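Local coordinates for oxidoreductase protein (Agrobacterium radiobacter, PDB 5UI9) that probably carries out an NAD-dependent oxidation or reduction, and binds NAD together with the small hydroxy acid (2S)-2,3-dihydroxy-2-methylpropanoic acid, at residues H182-A187 and A214-D219; A195-R200 and V326-E331; K7-G12 and A60-D65. One frame throughout, in Å; residues are numbered along the deposited sequence.

In the fold
Interactions 1 and 2 share one corner of the C-terminal domain, their centres about 9 Å apart. Strands 194-202 and 213-220 are neighbours in the mixed sheet, joined there by L217 N to T198 O (2.8 Å), while L218 CD2 lies 3.5 Å from L197 CD1; helices 175-191 and 316-335 rest on this pair. Interaction 1 also reaches the hydroxy acid through H182. Interaction 3 belongs to the Rossmann domain across the chain's centre, its own centre about 35 Å from that of interaction 1 and 36 Å from that of interaction 2. There the side chain of I11 comes within about 4 Å of NAD; H182 of interaction 1 and I11 and G12 of interaction 3 all belong to the NAD pocket.

Interaction 1 (H182-A187 and A214-D219). With 8A1 ((2S)-2,3-dihydroxy-2-methylpropanoic acid), chain D.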
loop_
_atom_site.group_PDB
_atom_site.type_symbol
_atom_site.label_atom_id
_atom_site.label_comp_id
_atom_site.label_asym_id
_atom_site.label_seq_id
_atom_site.Cartn_x
_atom_site.Cartn_y
_atom_site.Cartn_z
ATOM N N HIS A 182 -13.566 1.462 10.039
ATOM C CA HIS A 182 -14.101 2.243 8.929
ATOM C C HIS A 182 -13.435 1.884 7.609
ATOM O O HIS A 182 -14.114 1.673 6.603
ATOM C CB HIS A 182 -13.887 3.752 9.124
ATOM C CG HIS A 182 -14.591 4.341 10.305
ATOM N ND1 HIS A 182 -15.963 4.298 10.459
ATOM C CD2 HIS A 182 -14.116 5.048 11.356
ATOM C CE1 HIS A 182 -16.295 4.931 11.570
ATOM N NE2 HIS A 182 -15.193 5.388 12.138
ATOM N N THR A 183 -12.101 1.869 7.604
ATOM C CA THR A 183 -11.342 1.666 6.368
ATOM C C THR A 183 -11.589 0.271 5.779
ATOM O O THR A 183 -11.680 0.108 4.560
ATOM C CB THR A 183 -9.827 1.855 6.599
ATOM O OG1 THR A 183 -9.602 2.884 7.570
ATOM C CG2 THR A 183 -9.135 2.233 5.307
ATOM N N LEU A 184 -11.674 -0.721 6.660
ATOM C CA LEU A 184 -12.043 -2.089 6.286
ATOM C C LEU A 184 -13.472 -2.183 5.745
ATOM O O LEU A 184 -13.741 -2.957 4.819
ATOM C CB LEU A 184 -11.885 -3.033 7.487
ATOM C CG LEU A 184 -10.441 -3.282 7.935
ATOM C CD1 LEU A 184 -10.411 -3.887 9.331
ATOM C CD2 LEU A 184 -9.709 -4.172 6.936
ATOM N N ASP A 185 -14.380 -1.400 6.323
ATOM C CA ASP A 185 -15.755 -1.333 5.824
ATOM C C ASP A 185 -15.778 -0.746 4.417
ATOM O O ASP A 185 -16.525 -1.228 3.561
ATOM C CB ASP A 185 -16.652 -0.488 6.732
ATOM C CG ASP A 185 -18.119 -0.610 6.361
ATOM O OD1 ASP A 185 -18.715 -1.662 6.672
ATOM O OD2 ASP A 185 -18.663 0.324 5.725
ATOM N N ILE A 186 -14.962 0.290 4.186
ATOM C CA ILE A 186 -14.862 0.890 2.853
ATOM C C ILE A 186 -14.318 -0.142 1.860
ATOM O O ILE A 186 -14.841 -0.268 0.763
ATOM C CB ILE A 186 -14.019 2.188 2.838
ATOM C CG1 ILE A 186 -14.727 3.294 3.634
ATOM C CG2 ILE A 186 -13.788 2.667 1.403
ATOM C CD1 ILE A 186 -13.862 4.490 3.976
ATOM N N ALA A 187 -13.287 -0.883 2.250
ATOM C CA ALA A 187 -12.715 -1.918 1.379
ATOM C C ALA A 187 -13.787 -2.926 0.939
ATOM O O ALA A 187 -13.867 -3.271 -0.237
ATOM C CB ALA A 187 -11.562 -2.628 2.074
ATOM N N ALA A 214 -1.394 0.309 11.557
ATOM C CA ALA A 214 -1.834 -1.014 11.133
ATOM C C ALA A 214 -1.810 -1.101 9.617
ATOM O O ALA A 214 -2.265 -0.184 8.926
ATOM C CB ALA A 214 -3.229 -1.320 11.664
ATOM N N THR A 215 -1.272 -2.211 9.118
ATOM C CA THR A 215 -1.172 -2.465 7.693
ATOM C C THR A 215 -1.761 -3.845 7.436
ATOM O O THR A 215 -1.333 -4.826 8.043
ATOM C CB THR A 215 0.296 -2.393 7.240
ATOM O OG1 THR A 215 0.844 -1.130 7.636
ATOM C CG2 THR A 215 0.413 -2.522 5.743
ATOM N N ILE A 216 -2.745 -3.902 6.542
ATOM C CA ILE A 216 -3.558 -5.096 6.328
ATOM C C ILE A 216 -3.606 -5.424 4.834
ATOM O O ILE A 216 -3.845 -4.542 4.013
ATOM C CB ILE A 216 -4.999 -4.892 6.860
ATOM C CG1 ILE A 216 -4.977 -4.378 8.305
ATOM C CG2 ILE A 216 -5.803 -6.191 6.763
ATOM C CD1 ILE A 216 -6.338 -4.097 8.902
ATOM N N LEU A 217 -3.388 -6.695 4.502
ATOM C CA LEU A 217 -3.478 -7.197 3.129
ATOM C C LEU A 217 -4.743 -8.048 2.990
ATOM O O LEU A 217 -4.891 -9.041 3.695
ATOM C CB LEU A 217 -2.248 -8.044 2.809
ATOM C CG LEU A 217 -2.106 -8.709 1.439
ATOM C CD1 LEU A 217 -2.104 -7.706 0.298
ATOM C CD2 LEU A 217 -0.815 -9.521 1.417
ATOM N N LEU A 218 -5.633 -7.665 2.075
ATOM C CA LEU A 218 -6.927 -8.340 1.890
ATOM C C LEU A 218 -6.981 -9.150 0.602
ATOM O O LEU A 218 -6.616 -8.658 -0.454
ATOM C CB LEU A 218 -8.058 -7.316 1.849
ATOM C CG LEU A 218 -8.273 -6.393 3.055
ATOM C CD1 LEU A 218 -9.447 -5.450 2.801
ATOM C CD2 LEU A 218 -8.496 -7.180 4.339
ATOM N N ASP A 219 -7.458 -10.385 0.698
ATOM C CA ASP A 219 -7.783 -11.192 -0.474
ATOM C C ASP A 219 -9.306 -11.236 -0.573
ATOM O O ASP A 219 -9.961 -11.895 0.231
ATOM C CB ASP A 219 -7.181 -12.583 -0.326
ATOM C CG ASP A 219 -5.691 -12.535 0.024
ATOM O OD1 ASP A 219 -4.913 -11.945 -0.759
ATOM O OD2 ASP A 219 -5.286 -13.080 1.077
HETATM O OXT 8A1 D . -14.566 8.884 13.175
HETATM C C 8A1 D . -14.223 8.039 14.037
HETATM O O 8A1 D . -14.859 6.979 14.226
HETATM C CA 8A1 D . -12.992 8.294 14.869
HETATM C CB 8A1 D . -11.837 7.584 14.163
HETATM O O1 8A1 D . -10.575 7.911 14.752
HETATM O O2 8A1 D . -13.176 7.757 16.190
HETATM C C3 8A1 D . -12.750 9.798 15.004
#
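Helix 175-191 lies on the mixed sheet of the C-terminal domain, and here L184 and A187 rest on I216 and L218 of strand 213-220. The short axes run nearly parallel, 22° apart, and come no nearer than 11.3 Å, so side chains have to bridge the gap. L184 does most of this. Its CG stands beside the backbone N, anti to the carbonyl carbon (chi1 -69°), which carries both methyls down to the strand. L184 CD2 lies 3.9 Å from I216 CD1 and L184 CD1 lies 4.1 Å from the same isoleucine methyl, the two side chains crossing at about a right angle. L184 CD2 also meets L218 CD2 at 4.2 Å. One helical turn on, A187 CB touches L218 CD1 at 3.6 Å, the tightest touch between the segments.

This is the helix-on-sheet layer of the GFO/IDH/MocA C-terminal domain, and the helix that builds it also feeds the ligand pocket. Two residues before L184, H182 offers NE2 to carboxylate atom O of the bound 2,3-dihydroxy-2-methylpropanoic acid, over 2.6 Å and with a nearly straight N-H...O angle of 167°. That oxygen lies at the ring edge, in the ring plane. On the other nitrogen, ND1 is hydrogen-bonded to E125, and F127 stacks on the ring, which together should restrict the ring's rotation. K98, Q165, D178 and Y232 supply further hydrogen bonds to the ligand, and NAD also touches H182.

Interaction 2 (A195-R200 and V326-E331)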
loop_
_atom_site.group_PDB
_atom_site.type_symbol
_atom_site.label_atom_id
_atom_site.label_comp_id
_atom_site.label_asym_id
_atom_site.label_seq_id
_atom_site.Cartn_x
_atom_site.Cartn_y
_atom_site.Cartn_z
ATOM N N ALA A 195 -12.108 -12.930 1.790
ATOM C CA ALA A 195 -11.890 -14.358 2.045
ATOM C C ALA A 195 -10.823 -14.563 3.109
ATOM O O ALA A 195 -11.046 -15.279 4.089
ATOM C CB ALA A 195 -11.482 -15.073 0.762
ATOM N N THR A 196 -9.661 -13.946 2.896
ATOM C CA THR A 196 -8.518 -14.071 3.809
ATOM C C THR A 196 -7.860 -12.715 4.043
ATOM O O THR A 196 -8.009 -11.785 3.245
ATOM C CB THR A 196 -7.464 -15.083 3.301
ATOM O OG1 THR A 196 -7.059 -14.733 1.977
ATOM C CG2 THR A 196 -8.021 -16.498 3.278
ATOM N N LEU A 197 -7.129 -12.631 5.150
ATOM C CA LEU A 197 -6.616 -11.372 5.674
ATOM C C LEU A 197 -5.304 -11.593 6.436
ATOM O O LEU A 197 -5.163 -12.582 7.154
ATOM C CB LEU A 197 -7.684 -10.778 6.597
ATOM C CG LEU A 197 -7.446 -9.442 7.295
ATOM C CD1 LEU A 197 -8.750 -8.684 7.503
ATOM C CD2 LEU A 197 -6.717 -9.608 8.625
ATOM N N THR A 198 -4.357 -10.670 6.267
ATOM C CA THR A 198 -3.091 -10.668 7.009
ATOM C C THR A 198 -2.789 -9.250 7.482
ATOM O O THR A 198 -2.895 -8.309 6.699
ATOM C CB THR A 198 -1.906 -11.129 6.134
ATOM O OG1 THR A 198 -2.352 -12.108 5.190
ATOM C CG2 THR A 198 -0.802 -11.720 6.990
ATOM N N ALA A 199 -2.404 -9.098 8.748
ATOM C CA ALA A 199 -2.232 -7.775 9.351
ATOM C C ALA A 199 -0.941 -7.647 10.148
ATOM O O ALA A 199 -0.387 -8.638 10.625
ATOM C CB ALA A 199 -3.425 -7.437 10.227
ATOM N N ARG A 200 -0.470 -6.406 10.260
ATOM C CA ARG A 200 0.699 -6.037 11.055
ATOM C C ARG A 200 0.375 -4.750 11.789
ATOM O O ARG A 200 -0.236 -3.854 11.212
ATOM C CB ARG A 200 1.917 -5.800 10.157
ATOM C CG ARG A 200 2.309 -6.987 9.303
ATOM C CD ARG A 200 2.840 -8.123 10.150
ATOM N NE ARG A 200 3.323 -9.219 9.311
ATOM C CZ ARG A 200 2.600 -10.252 8.887
ATOM N NH1 ARG A 200 1.328 -10.420 9.247
ATOM N NH2 ARG A 200 3.177 -11.155 8.106
ATOM N N VAL A 326 -11.932 -6.855 11.583
ATOM C CA VAL A 326 -11.255 -6.218 12.719
ATOM C C VAL A 326 -10.667 -7.272 13.664
ATOM O O VAL A 326 -9.487 -7.209 14.012
ATOM C CB VAL A 326 -12.193 -5.260 13.497
ATOM C CG1 VAL A 326 -11.574 -4.809 14.821
ATOM C CG2 VAL A 326 -12.535 -4.050 12.641
ATOM N N GLU A 327 -11.493 -8.231 14.068
ATOM C CA GLU A 327 -11.056 -9.293 14.974
ATOM C C GLU A 327 -9.976 -10.175 14.316
ATOM O O GLU A 327 -9.015 -10.566 14.971
ATOM C CB GLU A 327 -12.262 -10.118 15.448
ATOM C CG GLU A 327 -11.940 -11.135 16.534
ATOM C CD GLU A 327 -13.173 -11.599 17.291
ATOM O OE1 GLU A 327 -13.785 -10.759 17.986
ATOM O OE2 GLU A 327 -13.533 -12.797 17.189
ATOM N N ALA A 328 -10.134 -10.452 13.021
ATOM C CA ALA A 328 -9.134 -11.195 12.255
ATOM C C ALA A 328 -7.796 -10.455 12.157
ATOM O O ALA A 328 -6.745 -11.085 12.190
ATOM C CB ALA A 328 -9.658 -11.506 10.863
ATOM N N ALA A 329 -7.842 -9.129 12.027
ATOM C CA ALA A 329 -6.632 -8.313 11.962
ATOM C C ALA A 329 -5.824 -8.349 13.256
ATOM O O ALA A 329 -4.597 -8.471 13.211
ATOM C CB ALA A 329 -6.970 -6.877 11.580
ATOM N N TYR A 330 -6.506 -8.253 14.400
ATOM C CA TYR A 330 -5.839 -8.387 15.706
ATOM C C TYR A 330 -5.234 -9.776 15.887
ATOM O O TYR A 330 -4.080 -9.901 16.310
ATOM C CB TYR A 330 -6.788 -8.051 16.867
ATOM C CG TYR A 330 -6.959 -6.560 17.076
ATOM C CD1 TYR A 330 -5.891 -5.782 17.512
ATOM C CD2 TYR A 330 -8.176 -5.925 16.817
ATOM C CE1 TYR A 330 -6.024 -4.417 17.694
ATOM C CE2 TYR A 330 -8.323 -4.553 17.002
ATOM C CZ TYR A 330 -7.237 -3.804 17.441
ATOM O OH TYR A 330 -7.353 -2.445 17.621
ATOM N N GLU A 331 -6.012 -10.807 15.559
ATOM C CA GLU A 331 -5.530 -12.194 15.579
ATOM C C GLU A 331 -4.265 -12.344 14.735
ATOM O O GLU A 331 -3.237 -12.802 15.233
ATOM C CB GLU A 331 -6.619 -13.150 15.077
ATOM C CG GLU A 331 -6.289 -14.632 15.209
ATOM C CD GLU A 331 -7.429 -15.546 14.759
ATOM O OE1 GLU A 331 -8.619 -15.150 14.848
ATOM O OE2 GLU A 331 -7.128 -16.676 14.311
#
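Strand 196-200 and helix 326-331 pass at 54° with their axes only 7.0 Å apart, and the CA atoms of A199 and A329 come within 5.1 Å. Such a close approach depends on small residues: the helix presents A328 and A329, and the strand meets them with A199 and one leucine. A199 CB presses against the helix backbone, 3.4 Å from A329 O, and its nearest side-chain neighbour is A329 CB at 3.8 Å. L197 reaches the helix with a single methyl. Its CG is anti to the backbone N (chi1 -179°), and L197 CD2 settles on the main chain where A328 joins A329, 3.6 Å from A329 CA and 4.2 Å from A328 CB. The leucine therefore packs on peptide atoms at least as closely as on the alanine methyls.

R200 turns away from the helix at its CB and folds back along its own strand. R200 NH1 donates to A199 O over 2.8 Å with an N-H...O angle of 162°. The oxygen lies close to the guanidinium plane, whereas the donor stands well above the carbonyl plane. R200 NE forms a salt bridge with D219 of the second subunit, so this arginine links the strand to the other subunit.

At A195 and T196 the chain forms a classic beta bulge, both residues facing D219 of the same chain, and T196 OG1 is hydrogen-bonded to D219 OD2. S332, further along helix 316-335, hydrogen-bonds A199 N through its hydroxyl. I216 of strand 213-220 packs beside L197, A199 and A329, while I176 of helix 175-191 touches A329 and Y330.

Interaction 3 (K7-G12 and A60-D65); sequences KGALIG and AALFAD
L62 makes most of the contact between helix 59-65 and the first strand of the Rossmann fold, meeting A9 and I11. Its CG is anti to the backbone N (chi1 170°), which carries the branch point out toward the strand. A9 CB faces both methyls, 4.0 Å from L62 CD1 and from L62 CD2. I11 takes the CD2 branch: I11 CG1 comes to 3.6 Å of L62 CD2 and I11 CD1 to 3.8 Å. Beside L62, the phenyl group of F63 is crossed by the I11 side chain at about a right angle, with I11 CD1 4.0 Å from F63 CE2. A9 and I11 alternate with L10, which points to the other side of the sheet, so A9 and I11 both face the helix.

Strand and helix run antiparallel, 169° between their directions, with axes 10.6 Å apart. That follows from the fold: the helix is the return leg of a beta-alpha-beta crossover from edge strand 54-56 to strand 70-73, passing across 30-36 and 6-11 on the way. The next shell holds L62 in place: A34 and C36 of strand 30-36 touch it, as do Y56 and F68. V71 of strand 70-73 packs on both I11 and F63.

At the end of the strand the chain leaves the sheet at G12, the first glycine of a GxGxxA sequence of Rossmann type. Its phi is positive (108°), a backbone shape that suits glycine. G12 and I11 both touch NAD, so the isoleucine that packs on the helix also lines the cofactor pocket. At the far end of the helix, D65 OD2 is hydrogen-bonded to Y56 OH.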
loop_
_atom_site.group_PDB
_atom_site.type_symbol
_atom_site.label_atom_id
_atom_site.label_comp_id
_atom_site.label_asym_id
_atom_site.label_seq_id
_atom_site.Cartn_x
_atom_site.Cartn_y
_atom_site.Cartn_z
ATOM N N LYS A 7 -40.152 9.327 16.218
ATOM C CA LYS A 7 -39.621 9.904 17.456
ATOM C C LYS A 7 -38.501 9.020 17.974
ATOM O O LYS A 7 -38.720 7.841 18.239
ATOM C CB LYS A 7 -40.726 10.012 18.510
ATOM C CG LYS A 7 -41.778 11.070 18.189
ATOM C CD LYS A 7 -43.212 10.580 18.403
ATOM C CE LYS A 7 -43.570 10.409 19.875
ATOM N NZ LYS A 7 -43.572 11.694 20.630
ATOM N N GLY A 8 -37.305 9.586 18.114
ATOM C CA GLY A 8 -36.144 8.836 18.584
ATOM C C GLY A 8 -35.785 9.139 20.020
ATOM O O GLY A 8 -36.121 10.196 20.550
ATOM N N ALA A 9 -35.118 8.189 20.659
ATOM C CA ALA A 9 -34.448 8.427 21.933
ATOM C C ALA A 9 -32.971 8.183 21.701
ATOM O O ALA A 9 -32.611 7.151 21.149
ATOM C CB ALA A 9 -34.974 7.493 22.998
ATOM N N LEU A 10 -32.123 9.127 22.107
ATOM C CA LEU A 10 -30.676 8.969 21.973
ATOM C C LEU A 10 -30.081 8.650 23.345
ATOM O O LEU A 10 -30.387 9.322 24.329
ATOM C CB LEU A 10 -30.039 10.210 21.353
ATOM C CG LEU A 10 -28.513 10.134 21.151
ATOM C CD1 LEU A 10 -28.079 10.742 19.827
ATOM C CD2 LEU A 10 -27.758 10.792 22.306
ATOM N N ILE A 11 -29.255 7.611 23.399
ATOM C CA ILE A 11 -28.595 7.170 24.633
ATOM C C ILE A 11 -27.087 7.331 24.443
ATOM O O ILE A 11 -26.500 6.687 23.576
ATOM C CB ILE A 11 -28.909 5.692 24.943
ATOM C CG1 ILE A 11 -30.427 5.461 25.030
ATOM C CG2 ILE A 11 -28.223 5.248 26.240
ATOM C CD1 ILE A 11 -30.809 3.998 25.012
ATOM N N GLY A 12 -26.479 8.182 25.269
ATOM C CA GLY A 12 -25.049 8.482 25.218
ATOM C C GLY A 12 -24.857 9.879 24.672
ATOM O O GLY A 12 -24.614 10.042 23.494
ATOM N N ALA A 60 -32.818 1.929 31.344
ATOM C CA ALA A 60 -33.911 1.061 31.811
ATOM C C ALA A 60 -35.206 1.838 32.032
ATOM O O ALA A 60 -36.272 1.405 31.600
ATOM C CB ALA A 60 -33.509 0.331 33.086
ATOM N N ALA A 61 -35.098 2.990 32.689
ATOM C CA ALA A 61 -36.241 3.872 32.934
ATOM C C ALA A 61 -36.787 4.457 31.626
ATOM O O ALA A 61 -38.001 4.491 31.421
ATOM C CB ALA A 61 -35.855 4.992 33.891
ATOM N N LEU A 62 -35.884 4.913 30.758
ATOM C CA LEU A 62 -36.242 5.399 29.423
ATOM C C LEU A 62 -37.122 4.389 28.690
ATOM O O LEU A 62 -38.214 4.731 28.246
ATOM C CB LEU A 62 -34.976 5.707 28.606
ATOM C CG LEU A 62 -35.103 6.018 27.110
ATOM C CD1 LEU A 62 -35.756 7.372 26.889
ATOM C CD2 LEU A 62 -33.733 5.962 26.451
ATOM N N PHE A 63 -36.648 3.151 28.587
ATOM C CA PHE A 63 -37.412 2.090 27.919
ATOM C C PHE A 63 -38.738 1.759 28.617
ATOM O O PHE A 63 -39.724 1.470 27.946
ATOM C CB PHE A 63 -36.567 0.820 27.748
ATOM C CG PHE A 63 -35.590 0.892 26.608
ATOM C CD1 PHE A 63 -36.040 0.872 25.291
ATOM C CD2 PHE A 63 -34.222 0.979 26.840
ATOM C CE1 PHE A 63 -35.149 0.935 24.234
ATOM C CE2 PHE A 63 -33.327 1.042 25.783
ATOM C CZ PHE A 63 -33.793 1.025 24.479
ATOM N N ALA A 64 -38.757 1.809 29.948
ATOM C CA ALA A 64 -39.978 1.563 30.720
ATOM C C ALA A 64 -41.067 2.596 30.411
ATOM O O ALA A 64 -42.219 2.227 30.202
ATOM C CB ALA A 64 -39.674 1.544 32.209
ATOM N N ASP A 65 -40.690 3.876 30.375
ATOM C CA ASP A 65 -41.610 4.956 29.981
ATOM C C ASP A 65 -41.998 4.883 28.503
ATOM O O ASP A 65 -43.139 5.181 28.147
ATOM C CB ASP A 65 -41.005 6.346 30.266
ATOM C CG ASP A 65 -41.071 6.742 31.733
ATOM O OD1 ASP A 65 -41.618 5.989 32.562
ATOM O OD2 ASP A 65 -40.569 7.835 32.058
#